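Pectate lyase (Paenibacillus sp. 0602, PDB 5GT5) cleaves polygalacturonate and partly methylated pectins by beta-elimination, probably with calcium, in an endo fashion. Local coordinates at the interface of chains A and B. Coordinates in Å, arbitrary orientation; residue numbers count along the deposited sequence, not the author numbering. Chains: chain A/B, Pectate lyase.

The interface of chains A and B. Residues chain A 100, 123-124, 160; chain B 256, 259-260, 402.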
ATOM      1  N   ASN A 100      -9.900  -3.772   4.511  1.00  8.08           N
ATOM      2  CA  ASN A 100      -9.007  -4.087   3.408  1.00  7.64           C
ATOM      3  C   ASN A 100      -9.771  -4.679   2.248  1.00  8.41           C
ATOM      4  O   ASN A 100     -10.185  -5.846   2.273  1.00  9.01           O
ATOM      5  CB  ASN A 100      -7.905  -5.057   3.783  1.00  9.88           C
ATOM      6  CG  ASN A 100      -6.969  -5.326   2.602  1.00  8.03           C
ATOM      7  OD1 ASN A 100      -6.687  -4.446   1.803  1.00 15.08           O
ATOM      8  ND2 ASN A 100      -6.600  -6.583   2.427  1.00 20.99           N
ATOM      9  N   SER A 123      -7.311   0.010   3.490  1.00  7.73           N
ATOM     10  CA  SER A 123      -6.619  -0.158   2.222  1.00  7.79           C
ATOM     11  C   SER A 123      -7.580  -0.660   1.180  1.00  6.28           C
ATOM     12  O   SER A 123      -8.544  -1.392   1.477  1.00  6.49           O
ATOM     13  CB  SER A 123      -5.448  -1.122   2.358  1.00 10.15           C
ATOM     14  OG  SER A 123      -5.901  -2.335   2.927  1.00 18.94           O
ATOM     15  N   ASN A 124      -7.305  -0.261  -0.061  1.00  6.33           N
ATOM     16  CA  ASN A 124      -8.041  -0.703  -1.232  1.00  6.85           C
ATOM     17  C   ASN A 124      -9.549  -0.476  -1.088  1.00  5.59           C
ATOM     18  O   ASN A 124     -10.374  -1.397  -1.081  1.00  6.35           O
ATOM     19  CB  ASN A 124      -7.685  -2.159  -1.522  1.00  7.76           C
ATOM     20  CG  ASN A 124      -6.247  -2.295  -1.912  1.00  8.06           C
ATOM     21  OD1 ASN A 124      -5.726  -1.475  -2.658  1.00 10.98           O
ATOM     22  ND2 ASN A 124      -5.563  -3.250  -1.291  1.00 12.24           N
ATOM     23  N   SER A 160      -4.297   3.568   2.356  1.00  6.38           N
ATOM     24  CA  SER A 160      -3.499   3.238   1.177  1.00  5.76           C
ATOM     25  C   SER A 160      -4.386   2.644   0.115  1.00  7.04           C
ATOM     26  O   SER A 160      -4.967   1.574   0.351  1.00  7.28           O
ATOM     27  CB  SER A 160      -2.424   2.213   1.563  1.00  9.87           C
ATOM     28  OG  SER A 160      -1.599   1.861   0.454  1.00  9.65           O
TER
ATOM     29  N   SER B 256      -0.525  -0.263  -2.162  1.00  8.21           N
ATOM     30  CA  SER B 256      -1.714  -0.826  -1.546  1.00 11.27           C
ATOM     31  C   SER B 256      -1.873  -2.334  -1.802  1.00 11.20           C
ATOM     32  O   SER B 256      -2.512  -3.005  -0.995  1.00 11.70           O
ATOM     33  CB  SER B 256      -3.013  -0.077  -1.949  1.00 10.85           C
ATOM     34  OG  SER B 256      -3.418  -0.421  -3.272  1.00 12.45           O
ATOM     35  N   ALA B 259      -1.332  -4.768   1.012  1.00  8.29           N
ATOM     36  CA  ALA B 259      -2.344  -5.068   1.997  1.00  9.77           C
ATOM     37  C   ALA B 259      -2.980  -6.428   1.735  1.00  8.18           C
ATOM     38  O   ALA B 259      -3.517  -7.068   2.665  1.00  9.21           O
ATOM     39  CB  ALA B 259      -3.408  -3.990   1.998  1.00 10.37           C
ATOM     40  N   ASN B 260      -2.849  -6.909   0.502  1.00  7.17           N
ATOM     41  CA  ASN B 260      -3.402  -8.211   0.138  1.00  7.75           C
ATOM     42  C   ASN B 260      -2.482  -9.382   0.426  1.00  8.31           C
ATOM     43  O   ASN B 260      -2.905 -10.529   0.316  1.00  7.93           O
ATOM     44  CB  ASN B 260      -3.763  -8.259  -1.344  1.00  8.18           C
ATOM     45  CG  ASN B 260      -4.798  -7.238  -1.724  1.00 12.83           C
ATOM     46  OD1 ASN B 260      -5.753  -7.001  -0.982  1.00 15.26           O
ATOM     47  ND2 ASN B 260      -4.627  -6.641  -2.898  1.00 12.04           N
ATOM     48  N   ASN B 402      -5.133  -6.944   9.829  1.00  6.63           N
ATOM     49  CA  ASN B 402      -5.661  -6.031   8.833  1.00  8.32           C
ATOM     50  C   ASN B 402      -6.854  -6.638   8.102  1.00  8.49           C
ATOM     51  O   ASN B 402      -6.692  -7.386   7.135  1.00 10.69           O
ATOM     52  CB  ASN B 402      -4.568  -5.642   7.845  1.00  8.41           C
ATOM     53  CG  ASN B 402      -3.540  -4.752   8.468  1.00  7.60           C
ATOM     54  OD1 ASN B 402      -3.874  -3.827   9.207  1.00  9.83           O
ATOM     55  ND2 ASN B 402      -2.254  -5.049   8.215  1.00  8.18           N
TER
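A:Asn124 and B:Ser256 grip each other through both ends of the asparagine's carboxamide. The hydroxyl B:Ser256 OG donates to A:Asn124 OD1 at 2.6 Å, tilted 16° from the carbonyl plane. On the other arm, A:Asn124 ND2 donates to the backbone O of B:Ser256 at 3.1 Å, a fairly straight bond that reaches this carbonyl from above its plane. The two bonds would probably resist a flip, which would set OD1 against the carbonyl O of B:Ser256. B:Ser256 turns OG between its own backbone N and carbonyl carbon (chi1 76°), which aims the hydroxyl at the asparagine, while A:Ser160 OG packs against its CA and CB. An alanine in place of A:Asn124 would probably leave the hydroxyl and carbonyl of B:Ser256 without their partners across the interface and open a gap between the chains.

Next to this clamp, the methyl of B:Ala259 presses against A:Ser123 and lies over the face of the A:Asn100 carboxamide, its CB 3.3 Å from A:Asn100 OD1. Within chain A, A:Ser123 OG donates to OD1 of A:Asn100 from above the carbonyl plane, steadying that amide. The backbone O of B:Ala259 also lies above the amide, off the line of the ND2 hydrogens, a contact without a hydrogen bond.

The contact is looser towards B:Asn260, whose OD1 stays 3.5 Å from A:Asn100 ND2, and looser still at B:Asn402. The pairing is not an exact two-fold and may reflect crystal packing. Chain B offers its 3-10 helix 256-260 to short strands 100 and 123, the loop residue A:Asn124 and the start of strand 160-165 on chain A's parallel beta-helix, the contact centre about 26 Å from the probable catalytic A:Arg276.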